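Local coordinates for protein malate dehydrogenase (Naegleria fowleri, PDB 6UM4) that probably catalyses the reversible, nicotinamide-cofactor-dependent interconversion of malate and oxaloacetate, as other malate dehydrogenases do, at residues L114-N119 with A335-I340; G181-G186 with M195-A200; A200-Q205 with N227-I232; N244-T249 with H344-G349; T283-L288 with N393-D398. All blocks are in the same frame, centred on the assembly; numbering follows the deposited sequence.

Interaction 1 of 5, residues L114-N119 with A335-I340; sequences LFRIAN and AADAAI
The seam between the Rossmann-type helix 108-118 and helix 332-348 of the C-terminal domain is held by a buried salt bridge from Arg116 to Asp337, with an apolar contact at Ile340 beside it. The guanidinium turns its NH1-NH2 end to the acid, and both nitrogens meet one oxygen: NH1 of Arg116 lies 2.9 Å and NH2 3.0 Å from OD1 of Asp337. This oxygen stays close to the guanidinium plane, which is turned 31° from the carboxylate. NH1 takes the anti lone pair of OD1, while NH2 meets that atom nearly along its C-O bond. The arginine chain bends at its third torsion (chi3 70°), bringing the planar end to the acid. NH2 forms a second salt bridge, with OE2 of Glu121, and OD2 of Asp337 pairs with Lys341. Beside the bridge, CD1 of Ile340 sits 3.8 Å from CG1 of Ile117 and 3.9 Å from CB of Arg116, covering the arginine's root. Asn119 of the second subunit packs on Arg116, and its Phe155 on Asp337. The axes of 114-118 and 335-340 cross at -32°, 10.1 Å apart at closest, an interdomain helix pair at the subunit interface of a malate dehydrogenase dimer.

Interaction 2 of 5, residues G181-G186 with M195-A200; sequences GGKPRG and MKDNAA
Asp197 is the first residue of segment 195-200 to meet loop segment 181-186, and it does so through Lys183, whose side chain runs fully extended over the helix surface. The ammonium NZ of Lys183 lies 3.0 Å from OD2 of Asp197 in a salt bridge, and it approaches from above the carboxylate, 66° out of its plane. The methylene part of the lysine joins in, since CD of Lys183 comes within 3.5 Å of CB of Asp197. Met189, further along the loop, packs on both residues.

One position on, Asn198 grips the backbone of the same lysine. Its amide is used at both ends: OD1 of Asn198 accepts from the backbone N of Lys183 at 2.8 Å, with an almost straight N-H...O angle of 173°, and ND2 of Asn198 donates to the carbonyl O of Lys183 at 2.9 Å. The donor on OD1 is tilted from the carbonyl plane, whereas ND2 reaches a lone pair of the lysine carbonyl in plane. ND2 has a further acceptor in Val194 O, one turn back on the helix, so the amide is held at three points and its flip is fixed by what it meets. OD1 also rests 3.5 Å from CA of Gly182, where no side chain stands in the way.

Asn198 thus holds the backbone of Lys183, and Asp197 holds its side chain. The loop follows strand 176-179 of the Rossmann fold and probably corresponds to the base of the mobile active-site loop of the lactate/malate dehydrogenase family.

Interaction 3 of 5, residues A200-Q205 with N227-I232; sequences AIFKAQ and NTNAMI
Phe202 and Asn229 make the main contact between helix 191-212 and helix 226-235, and it is a stack of flat groups. The amide of Asn229 stacks, strongly offset, along the CD2-CE2 edge of the phenyl ring with the planes 20° apart, and CE2 of Phe202 is 3.3 Å from ND2 of Asn229. Nearer the root of the asparagine, CB stands over the ring face in a CH-pi contact, 3.8 Å from the Phe202 centroid. No hydrogen bond joins the two segments; ND2 donates instead to the carbonyl O of Ala223, which fixes the turn of the amide against the ring.

The apolar part belongs to Ile232. Its chi1 of -70° puts CG2 anti to the backbone N, and this branch lies against the Lys203 backbone, 3.5 Å from N of Lys203, while the CG1 branch leads away. The same methyl is 3.9 Å from CB of Lys203 and a looser 4.4 Å from CB of Phe202.

The axes of segments 200-205 and 227-232 come within 8.4 Å and cross at -38°. On the sheet side, Ile221 of strand 218-221 packs against both Phe202 and Asn229, while Val414 of helix 394-414 touches Ile232, so the contact lies between the parallel sheet and that long helix.

Interaction 4 of 5, residues N244-T249 with H344-G349; sequences NITAMT and HDWVLG
OG1 of Thr246 sits over one face of the indole of Trp346, 3.3 Å from CZ3, while holding a hydrogen bond to NE2 of His342, one turn earlier on the same helix as the tryptophan. The hydroxyl thus has the indole face and the His342 nitrogen as neighbours. Its first torsion (chi1 60°) places OG1 between the backbone N and the carbonyl carbon, and the CG2 methyl then turns to the benzo ring as well, 3.8 Å from CZ2 of Trp346.

The far end of the indole probes the start of the strand. CH2 of Trp346 lies 3.1 Å from the carbonyl O of Asn244, an oblique approach, and 4.1 Å from the backbone N of Ile245 near the ring plane. The indole thus bridges helix and strand with no hydrogen bond passing directly between the two segments.

Trp346 rises from helix 332-348, and its ring also meets those of His342 and Tyr384 and packs on Met356 of strand 353-359. Strand 245-247 is an outer strand of the parallel Rossmann sheet, paired with strand 218-221, and its Ala247 also bonds through the backbone to Ala357. The tryptophan consequently fills the junction where the parallel sheet, helix 332-348 and the antiparallel sheet 353-386 come together.

Interaction 5 of 5, residues T283-L288 with N393-D398; sequences TQYPDL and NSFSAD
Tyr285 and Phe395 meet with their rings nearly perpendicular, planes 86° apart and centroids 5.8 Å from each other, in an oblique pairing that brings CE1 of Tyr285 to 3.9 Å from CE2 of Phe395. Both residues carry CG anti to the backbone N (chi1 174° and 175°), the rotamer that lets the tyrosine extend from the strand across to the helix. Its phenol then arrives beside Ser396, whose OG lies at the tyrosine ring edge and shares a hydrogen bond of 3.0 Å with OH of Tyr285, either hydroxyl being a possible donor.

A water joins the same serine to the strand. It donates to OD2 of Asp287 over 2.6 Å and hydrogen-bonds OG of Ser396 at 2.9 Å, whereas OD1 of that aspartate is bonded to Ser289 OG. The helix start is fixed as well: OD1 of Asn393, the N-cap residue, accepts from the backbone N of Ser396 at 2.7 Å.

Strand 285-287 is an outer strand of a small antiparallel sheet, paired with strand 271-277, and it runs roughly antiparallel to the first turn of helix 394-414. The aromatic pair joins this sheet edge to helix 394-414, with Ile313 and Thr309 of helix 305-317 packing on Tyr285 and Phe395.

Interactions 1, 3, 4 and 5 are buried, while interaction 2, a loop anchored to a helix by hydrogen bonds and a lysine-aspartate bridge, is only partly so. Interactions 2 and 3 use successive parts of helix 191-212 and share Ala200, yet the first is polar and the second a stack with no hydrogen bond across it. Helix 332-348 serves both interaction 1, through a buried charge pair close to the second subunit, and interaction 4, through an indole; Met248 of the latter packs on Ala339 of the former. Interaction 3 touches interaction 4 mainly where Ala230 packs on Ala247. Interaction 5 lies wholly within the C-terminal domain and mixes aromatic packing with hydroxyl and water bonds.

Interaction 1 of 5, residues L114-N119 with A335-I340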
# COMPACT_ATOMS: atom_id res chain seq x y z
N LEU A 114 4.74 -0.07 -5.07
CA LEU A 114 5.93 0.75 -4.96
C LEU A 114 6.03 1.40 -3.58
O LEU A 114 7.14 1.51 -3.03
CB LEU A 114 5.94 1.79 -6.08
CG LEU A 114 6.00 1.19 -7.50
CD1 LEU A 114 5.87 2.30 -8.54
CD2 LEU A 114 7.26 0.34 -7.74
N PHE A 115 4.89 1.82 -3.00
CA PHE A 115 4.93 2.44 -1.67
C PHE A 115 5.35 1.44 -0.60
O PHE A 115 6.00 1.83 0.38
CB PHE A 115 3.56 3.06 -1.31
CG PHE A 115 3.28 4.39 -1.99
CD1 PHE A 115 3.47 5.58 -1.31
CD2 PHE A 115 2.86 4.43 -3.31
CE1 PHE A 115 3.23 6.80 -1.94
CE2 PHE A 115 2.63 5.62 -3.94
CZ PHE A 115 2.81 6.82 -3.26
N ARG A 116 5.04 0.15 -0.77
CA ARG A 116 5.46 -0.88 0.17
C ARG A 116 6.85 -1.40 -0.15
O ARG A 116 7.36 -2.28 0.56
CB ARG A 116 4.42 -2.02 0.20
CG ARG A 116 3.06 -1.52 0.70
CD ARG A 116 1.99 -2.60 0.70
NE ARG A 116 2.27 -3.59 1.73
CZ ARG A 116 1.59 -4.72 1.89
NH1 ARG A 116 0.60 -5.02 1.07
NH2 ARG A 116 1.93 -5.55 2.86
N ILE A 117 7.46 -0.90 -1.21
CA ILE A 117 8.91 -0.96 -1.35
C ILE A 117 9.57 0.26 -0.71
O ILE A 117 10.47 0.15 0.12
CB ILE A 117 9.29 -1.10 -2.83
CG1 ILE A 117 8.79 -2.42 -3.41
CG2 ILE A 117 10.81 -1.04 -3.02
CD1 ILE A 117 8.93 -2.44 -4.92
N ALA A 118 9.08 1.45 -1.06
CA ALA A 118 9.73 2.68 -0.59
C ALA A 118 9.69 2.79 0.92
O ALA A 118 10.58 3.40 1.51
CB ALA A 118 9.06 3.89 -1.24
N ASN A 119 8.69 2.19 1.57
CA ASN A 119 8.57 2.30 3.02
C ASN A 119 9.55 1.41 3.75
O ASN A 119 9.63 1.49 4.98
CB ASN A 119 7.12 1.99 3.47
CG ASN A 119 6.72 0.51 3.26
OD1 ASN A 119 7.44 -0.23 2.61
ND2 ASN A 119 5.53 0.12 3.78
N ALA A 335 -2.54 -8.67 -5.14
CA ALA A 335 -1.41 -9.14 -5.94
C ALA A 335 -0.13 -8.39 -5.58
O ALA A 335 0.94 -8.99 -5.49
CB ALA A 335 -1.70 -9.03 -7.44
N ALA A 336 -0.23 -7.06 -5.38
CA ALA A 336 0.93 -6.31 -4.92
C ALA A 336 1.39 -6.82 -3.56
O ALA A 336 2.60 -7.00 -3.34
CB ALA A 336 0.61 -4.81 -4.85
N ASP A 337 0.44 -7.10 -2.67
CA ASP A 337 0.79 -7.67 -1.36
C ASP A 337 1.54 -9.00 -1.50
O ASP A 337 2.52 -9.25 -0.78
CB ASP A 337 -0.46 -7.87 -0.52
CG ASP A 337 -0.16 -8.51 0.81
OD1 ASP A 337 0.25 -7.78 1.74
OD2 ASP A 337 -0.33 -9.75 0.92
N ALA A 338 1.07 -9.89 -2.37
CA ALA A 338 1.76 -11.16 -2.58
C ALA A 338 3.17 -10.94 -3.13
O ALA A 338 4.10 -11.67 -2.78
CB ALA A 338 0.95 -12.04 -3.52
N ALA A 339 3.34 -9.97 -4.04
CA ALA A 339 4.68 -9.68 -4.56
C ALA A 339 5.60 -9.17 -3.46
O ALA A 339 6.75 -9.59 -3.34
CB ALA A 339 4.62 -8.66 -5.70
N ILE A 340 5.11 -8.26 -2.62
CA ILE A 340 5.92 -7.83 -1.49
C ILE A 340 6.32 -9.04 -0.66
O ILE A 340 7.50 -9.24 -0.35
CB ILE A 340 5.17 -6.78 -0.65
CG1 ILE A 340 4.97 -5.49 -1.46
CG2 ILE A 340 5.97 -6.44 0.59
CD1 ILE A 340 6.26 -4.75 -1.82

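Interaction 2 of 5, residues G181-G186 with M195-A200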
# COMPACT_ATOMS: atom_id res chain seq x y z
N GLY A 181 4.68 -5.88 -16.04
CA GLY A 181 4.22 -5.51 -17.35
C GLY A 181 4.15 -6.69 -18.30
O GLY A 181 4.97 -7.61 -18.28
N GLY A 182 3.16 -6.63 -19.18
CA GLY A 182 2.97 -7.67 -20.17
C GLY A 182 1.97 -7.20 -21.20
O GLY A 182 1.62 -6.02 -21.26
N LYS A 183 1.56 -8.13 -22.05
CA LYS A 183 0.55 -7.82 -23.05
C LYS A 183 -0.76 -8.51 -22.71
O LYS A 183 -0.83 -9.75 -22.73
CB LYS A 183 1.02 -8.23 -24.45
CG LYS A 183 0.17 -7.66 -25.58
CD LYS A 183 0.59 -8.24 -26.93
CE LYS A 183 -0.10 -7.55 -28.09
NZ LYS A 183 0.49 -7.99 -29.39
N PRO A 184 -1.82 -7.77 -22.37
CA PRO A 184 -3.12 -8.40 -22.12
C PRO A 184 -3.73 -8.92 -23.42
O PRO A 184 -3.33 -8.55 -24.52
CB PRO A 184 -3.95 -7.27 -21.52
CG PRO A 184 -3.35 -6.03 -22.11
CD PRO A 184 -1.87 -6.31 -22.19
N ARG A 185 -4.70 -9.82 -23.27
CA ARG A 185 -5.39 -10.34 -24.45
C ARG A 185 -6.23 -9.22 -25.07
O ARG A 185 -7.07 -8.61 -24.39
CB ARG A 185 -6.27 -11.53 -24.07
N GLY A 186 -5.97 -8.94 -26.34
CA GLY A 186 -6.69 -7.92 -27.07
C GLY A 186 -7.12 -8.40 -28.44
O GLY A 186 -7.02 -9.59 -28.77
N MET A 195 0.19 -16.24 -25.26
CA MET A 195 1.44 -16.87 -24.85
C MET A 195 2.62 -16.39 -25.68
O MET A 195 3.68 -16.06 -25.13
CB MET A 195 1.31 -18.39 -24.92
CG MET A 195 0.08 -18.86 -24.22
SD MET A 195 0.50 -19.72 -22.72
CE MET A 195 -1.11 -19.84 -21.95
N LYS A 196 2.46 -16.33 -27.01
CA LYS A 196 3.58 -15.98 -27.88
C LYS A 196 3.95 -14.50 -27.77
O LYS A 196 5.13 -14.16 -27.71
CB LYS A 196 3.27 -16.34 -29.33
CG LYS A 196 2.98 -17.82 -29.54
CD LYS A 196 2.98 -18.20 -31.01
CE LYS A 196 1.58 -18.40 -31.55
NZ LYS A 196 1.65 -19.04 -32.91
N ASP A 197 2.95 -13.62 -27.75
CA ASP A 197 3.24 -12.19 -27.64
C ASP A 197 3.93 -11.88 -26.32
O ASP A 197 4.86 -11.07 -26.28
CB ASP A 197 1.96 -11.37 -27.79
CG ASP A 197 1.39 -11.45 -29.20
OD1 ASP A 197 2.09 -11.98 -30.10
OD2 ASP A 197 0.26 -10.97 -29.41
N ASN A 198 3.49 -12.50 -25.22
CA ASN A 198 4.16 -12.25 -23.96
C ASN A 198 5.54 -12.90 -23.92
O ASN A 198 6.49 -12.32 -23.38
CB ASN A 198 3.29 -12.74 -22.80
CG ASN A 198 2.22 -11.74 -22.44
OD1 ASN A 198 2.48 -10.74 -21.77
ND2 ASN A 198 1.00 -11.99 -22.92
N ALA A 199 5.68 -14.08 -24.52
CA ALA A 199 7.01 -14.68 -24.60
C ALA A 199 7.98 -13.74 -25.32
O ALA A 199 9.14 -13.61 -24.91
CB ALA A 199 6.95 -16.05 -25.29
N ALA A 200 7.52 -13.06 -26.38
CA ALA A 200 8.37 -12.10 -27.08
C ALA A 200 8.77 -10.95 -26.17
O ALA A 200 9.90 -10.45 -26.25
CB ALA A 200 7.66 -11.58 -28.33

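Interaction 3 of 5, residues A200-Q205 with N227-I232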
# COMPACT_ATOMS: atom_id res chain seq x y z
N ALA A 200 7.52 -13.06 -26.38
CA ALA A 200 8.37 -12.10 -27.08
C ALA A 200 8.77 -10.95 -26.17
O ALA A 200 9.90 -10.45 -26.25
CB ALA A 200 7.66 -11.58 -28.33
N ILE A 201 7.86 -10.51 -25.30
CA ILE A 201 8.19 -9.47 -24.33
C ILE A 201 9.25 -9.96 -23.36
O ILE A 201 10.21 -9.25 -23.03
CB ILE A 201 6.93 -8.99 -23.58
CG1 ILE A 201 5.99 -8.20 -24.49
CG2 ILE A 201 7.28 -8.19 -22.34
CD1 ILE A 201 4.65 -7.95 -23.85
N PHE A 202 9.08 -11.18 -22.84
CA PHE A 202 10.01 -11.66 -21.82
C PHE A 202 11.29 -12.23 -22.40
O PHE A 202 12.30 -12.29 -21.70
CB PHE A 202 9.29 -12.65 -20.89
CG PHE A 202 8.35 -11.96 -19.95
CD1 PHE A 202 8.82 -11.44 -18.75
CD2 PHE A 202 7.05 -11.73 -20.32
CE1 PHE A 202 7.99 -10.76 -17.91
CE2 PHE A 202 6.21 -11.04 -19.48
CZ PHE A 202 6.67 -10.55 -18.27
N LYS A 203 11.30 -12.60 -23.67
CA LYS A 203 12.57 -12.87 -24.33
C LYS A 203 13.41 -11.61 -24.36
O LYS A 203 14.60 -11.63 -23.99
CB LYS A 203 12.33 -13.40 -25.74
CG LYS A 203 13.57 -13.39 -26.62
CD LYS A 203 13.23 -13.80 -28.04
CE LYS A 203 14.50 -14.02 -28.86
NZ LYS A 203 14.18 -13.93 -30.31
N ALA A 204 12.80 -10.49 -24.74
CA ALA A 204 13.50 -9.22 -24.80
C ALA A 204 13.97 -8.78 -23.42
O ALA A 204 15.06 -8.22 -23.27
CB ALA A 204 12.59 -8.16 -25.41
N GLN A 205 13.16 -9.03 -22.38
CA GLN A 205 13.56 -8.57 -21.06
C GLN A 205 14.61 -9.47 -20.44
O GLN A 205 15.52 -8.99 -19.76
CB GLN A 205 12.33 -8.42 -20.15
CG GLN A 205 11.41 -7.32 -20.65
CD GLN A 205 10.28 -7.00 -19.69
OE1 GLN A 205 10.11 -7.65 -18.66
NE2 GLN A 205 9.49 -5.98 -20.04
N ASN A 227 4.40 -18.62 -15.08
CA ASN A 227 5.40 -19.70 -15.15
C ASN A 227 6.11 -19.70 -16.49
O ASN A 227 7.34 -19.81 -16.56
CB ASN A 227 4.76 -21.07 -14.93
CG ASN A 227 4.08 -21.19 -13.60
OD1 ASN A 227 3.34 -20.29 -13.19
ND2 ASN A 227 4.31 -22.31 -12.90
N THR A 228 5.33 -19.61 -17.57
CA THR A 228 5.90 -19.64 -18.91
C THR A 228 6.71 -18.38 -19.20
O THR A 228 7.77 -18.44 -19.83
CB THR A 228 4.77 -19.82 -19.91
OG1 THR A 228 4.07 -21.03 -19.59
CG2 THR A 228 5.32 -19.93 -21.33
N ASN A 229 6.21 -17.21 -18.78
CA ASN A 229 7.00 -16.00 -18.96
C ASN A 229 8.35 -16.12 -18.27
O ASN A 229 9.38 -15.75 -18.84
CB ASN A 229 6.23 -14.79 -18.42
CG ASN A 229 5.12 -14.34 -19.35
OD1 ASN A 229 5.10 -14.67 -20.54
ND2 ASN A 229 4.16 -13.59 -18.80
N ALA A 230 8.36 -16.65 -17.04
CA ALA A 230 9.62 -16.81 -16.31
C ALA A 230 10.56 -17.75 -17.05
O ALA A 230 11.78 -17.50 -17.15
CB ALA A 230 9.33 -17.36 -14.90
N MET A 231 10.01 -18.85 -17.58
CA MET A 231 10.82 -19.79 -18.33
C MET A 231 11.45 -19.14 -19.55
O MET A 231 12.60 -19.42 -19.89
CB MET A 231 9.96 -20.97 -18.74
CG MET A 231 10.77 -22.05 -19.46
SD MET A 231 9.71 -22.81 -20.68
CE MET A 231 9.52 -21.43 -21.80
N ILE A 232 10.67 -18.34 -20.29
CA ILE A 232 11.22 -17.63 -21.45
C ILE A 232 12.29 -16.63 -21.02
O ILE A 232 13.31 -16.46 -21.69
CB ILE A 232 10.10 -16.94 -22.24
CG1 ILE A 232 9.23 -17.98 -22.94
CG2 ILE A 232 10.71 -16.00 -23.28
CD1 ILE A 232 9.98 -18.75 -24.01

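Interaction 4 of 5, residues N244-T249 with H344-G349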
# COMPACT_ATOMS: atom_id res chain seq x y z
N ASN A 244 17.38 -17.92 -9.80
CA ASN A 244 17.22 -16.51 -9.47
C ASN A 244 16.06 -15.84 -10.22
O ASN A 244 15.85 -14.64 -10.06
CB ASN A 244 18.53 -15.75 -9.75
CG ASN A 244 19.61 -16.08 -8.75
OD1 ASN A 244 19.35 -16.71 -7.73
ND2 ASN A 244 20.83 -15.68 -9.02
N ILE A 245 15.34 -16.58 -11.06
CA ILE A 245 14.16 -16.08 -11.76
C ILE A 245 12.98 -16.96 -11.39
O ILE A 245 12.97 -18.15 -11.74
CB ILE A 245 14.37 -16.09 -13.29
CG1 ILE A 245 15.63 -15.31 -13.67
CG2 ILE A 245 13.13 -15.57 -14.00
CD1 ILE A 245 15.89 -15.29 -15.17
N THR A 246 11.98 -16.39 -10.71
CA THR A 246 10.81 -17.16 -10.33
C THR A 246 9.54 -16.47 -10.81
O THR A 246 9.53 -15.30 -11.16
CB THR A 246 10.75 -17.38 -8.82
OG1 THR A 246 10.69 -16.11 -8.16
CG2 THR A 246 11.98 -18.13 -8.34
N ALA A 247 8.45 -17.23 -10.78
CA ALA A 247 7.13 -16.70 -11.09
C ALA A 247 6.28 -16.74 -9.82
O ALA A 247 6.52 -17.55 -8.92
CB ALA A 247 6.49 -17.51 -12.23
N MET A 248 5.29 -15.84 -9.73
CA MET A 248 4.58 -15.64 -8.47
C MET A 248 3.32 -16.50 -8.36
O MET A 248 2.36 -16.31 -9.10
CB MET A 248 4.17 -14.18 -8.29
CG MET A 248 3.74 -13.95 -6.86
SD MET A 248 3.37 -12.24 -6.48
CE MET A 248 1.81 -12.09 -7.39
N THR A 249 3.32 -17.42 -7.39
CA THR A 249 2.10 -18.11 -6.97
C THR A 249 1.74 -17.76 -5.53
O THR A 249 0.87 -18.41 -4.93
CB THR A 249 2.27 -19.62 -7.10
OG1 THR A 249 3.48 -20.00 -6.43
CG2 THR A 249 2.38 -19.99 -8.56
N HIS A 344 10.11 -10.29 -0.19
CA HIS A 344 10.58 -10.18 1.18
C HIS A 344 11.12 -11.51 1.69
O HIS A 344 12.23 -11.57 2.25
CB HIS A 344 9.44 -9.69 2.07
CG HIS A 344 9.76 -9.79 3.53
ND1 HIS A 344 9.64 -10.97 4.23
CD2 HIS A 344 10.24 -8.87 4.40
CE1 HIS A 344 10.03 -10.76 5.48
NE2 HIS A 344 10.39 -9.50 5.61
N ASP A 345 10.34 -12.59 1.54
CA ASP A 345 10.77 -13.92 1.95
C ASP A 345 11.98 -14.41 1.14
O ASP A 345 12.89 -15.04 1.69
CB ASP A 345 9.59 -14.89 1.84
CG ASP A 345 8.43 -14.54 2.80
OD1 ASP A 345 8.60 -13.62 3.64
OD2 ASP A 345 7.36 -15.18 2.73
N TRP A 346 12.00 -14.13 -0.17
CA TRP A 346 13.15 -14.52 -1.00
C TRP A 346 14.45 -13.95 -0.45
O TRP A 346 15.47 -14.64 -0.39
CB TRP A 346 12.92 -14.05 -2.44
CG TRP A 346 13.66 -14.82 -3.53
CD1 TRP A 346 14.56 -15.83 -3.37
CD2 TRP A 346 13.52 -14.63 -4.95
NE1 TRP A 346 14.99 -16.29 -4.60
CE2 TRP A 346 14.36 -15.57 -5.59
CE3 TRP A 346 12.77 -13.75 -5.75
CZ2 TRP A 346 14.48 -15.66 -6.98
CZ3 TRP A 346 12.87 -13.85 -7.14
CH2 TRP A 346 13.74 -14.79 -7.74
N VAL A 347 14.41 -12.68 -0.02
CA VAL A 347 15.60 -11.96 0.43
C VAL A 347 15.87 -12.18 1.91
O VAL A 347 17.03 -12.36 2.32
CB VAL A 347 15.44 -10.47 0.11
CG1 VAL A 347 16.56 -9.65 0.73
CG2 VAL A 347 15.34 -10.25 -1.39
N LEU A 348 14.85 -12.15 2.76
CA LEU A 348 15.06 -12.18 4.20
C LEU A 348 14.69 -13.50 4.85
O LEU A 348 14.99 -13.69 6.03
CB LEU A 348 14.29 -11.03 4.87
CG LEU A 348 14.70 -9.63 4.39
CD1 LEU A 348 13.78 -8.56 4.93
CD2 LEU A 348 16.15 -9.31 4.74
N GLY A 349 14.08 -14.42 4.12
CA GLY A 349 13.77 -15.74 4.65
C GLY A 349 12.42 -15.79 5.35
O GLY A 349 11.84 -14.77 5.72

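Interaction 5 of 5, residues T283-L288 with N393-D398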
# COMPACT_ATOMS: atom_id res chain seq x y z
N THR A 283 -5.43 -24.60 -13.28
CA THR A 283 -5.02 -25.98 -13.06
C THR A 283 -4.13 -26.15 -11.84
O THR A 283 -3.67 -27.26 -11.56
CB THR A 283 -4.28 -26.55 -14.28
OG1 THR A 283 -2.94 -26.02 -14.31
CG2 THR A 283 -5.01 -26.21 -15.57
N GLN A 284 -3.86 -25.07 -11.12
CA GLN A 284 -3.03 -25.16 -9.94
C GLN A 284 -3.60 -26.18 -8.98
O GLN A 284 -4.80 -26.48 -8.97
CB GLN A 284 -2.96 -23.80 -9.25
CG GLN A 284 -4.27 -23.40 -8.62
CD GLN A 284 -4.24 -22.01 -8.06
OE1 GLN A 284 -3.90 -21.82 -6.89
NE2 GLN A 284 -4.66 -21.03 -8.86
N TYR A 285 -2.73 -26.75 -8.17
CA TYR A 285 -3.18 -27.68 -7.15
C TYR A 285 -2.89 -27.11 -5.78
O TYR A 285 -1.74 -27.18 -5.31
CB TYR A 285 -2.53 -29.06 -7.31
CG TYR A 285 -2.89 -29.98 -6.18
CD1 TYR A 285 -4.21 -30.09 -5.73
CD2 TYR A 285 -1.92 -30.71 -5.53
CE1 TYR A 285 -4.54 -30.92 -4.69
CE2 TYR A 285 -2.24 -31.54 -4.49
CZ TYR A 285 -3.54 -31.64 -4.07
OH TYR A 285 -3.84 -32.48 -3.03
N PRO A 286 -3.87 -26.51 -5.11
CA PRO A 286 -3.69 -26.11 -3.71
C PRO A 286 -3.69 -27.35 -2.83
O PRO A 286 -4.68 -28.09 -2.80
CB PRO A 286 -4.91 -25.21 -3.43
CG PRO A 286 -5.59 -25.00 -4.79
CD PRO A 286 -5.23 -26.20 -5.60
N ASP A 287 -2.60 -27.58 -2.12
CA ASP A 287 -2.34 -28.88 -1.50
C ASP A 287 -2.47 -28.75 0.01
O ASP A 287 -1.64 -28.09 0.65
CB ASP A 287 -0.95 -29.38 -1.91
CG ASP A 287 -0.67 -30.81 -1.44
OD1 ASP A 287 -1.57 -31.45 -0.86
OD2 ASP A 287 0.45 -31.29 -1.68
N LEU A 288 -3.51 -29.37 0.57
CA LEU A 288 -3.73 -29.45 2.01
C LEU A 288 -3.20 -30.74 2.61
O LEU A 288 -3.39 -30.97 3.81
CB LEU A 288 -5.22 -29.32 2.34
CG LEU A 288 -5.83 -27.92 2.22
CD1 LEU A 288 -7.34 -27.89 2.45
CD2 LEU A 288 -5.13 -26.97 3.17
N ASN A 393 0.41 -38.62 -2.46
CA ASN A 393 -0.63 -39.60 -2.72
C ASN A 393 -1.19 -39.47 -4.13
O ASN A 393 -0.88 -38.54 -4.88
CB ASN A 393 -1.77 -39.51 -1.72
CG ASN A 393 -2.41 -38.13 -1.66
OD1 ASN A 393 -2.76 -37.51 -2.68
ND2 ASN A 393 -2.65 -37.68 -0.43
N SER A 394 -2.07 -40.41 -4.47
CA SER A 394 -2.58 -40.53 -5.83
C SER A 394 -3.48 -39.37 -6.20
O SER A 394 -3.51 -38.94 -7.36
CB SER A 394 -3.33 -41.86 -5.97
OG SER A 394 -4.25 -41.79 -7.05
N PHE A 395 -4.26 -38.85 -5.24
CA PHE A 395 -5.05 -37.67 -5.54
C PHE A 395 -4.16 -36.48 -5.83
O PHE A 395 -4.39 -35.74 -6.79
CB PHE A 395 -5.99 -37.33 -4.39
CG PHE A 395 -6.74 -36.05 -4.60
CD1 PHE A 395 -7.68 -35.96 -5.62
CD2 PHE A 395 -6.49 -34.94 -3.82
CE1 PHE A 395 -8.38 -34.78 -5.84
CE2 PHE A 395 -7.19 -33.77 -4.02
CZ PHE A 395 -8.13 -33.68 -5.04
N SER A 396 -3.12 -36.30 -5.02
CA SER A 396 -2.16 -35.22 -5.28
C SER A 396 -1.43 -35.44 -6.59
O SER A 396 -1.23 -34.50 -7.36
CB SER A 396 -1.17 -35.10 -4.13
OG SER A 396 -1.81 -34.65 -2.96
N ALA A 397 -0.96 -36.67 -6.85
CA ALA A 397 -0.20 -36.91 -8.08
C ALA A 397 -1.03 -36.60 -9.31
O ALA A 397 -0.52 -36.01 -10.28
CB ALA A 397 0.31 -38.35 -8.13
N ASP A 398 -2.30 -36.98 -9.30
CA ASP A 398 -3.19 -36.69 -10.42
C ASP A 398 -3.28 -35.19 -10.67
O ASP A 398 -3.23 -34.74 -11.82
CB ASP A 398 -4.59 -37.23 -10.14
CG ASP A 398 -4.68 -38.74 -10.23
OD1 ASP A 398 -3.71 -39.42 -10.64
OD2 ASP A 398 -5.77 -39.24 -9.87
O HOH W 1 0.61 -33.84 -1.60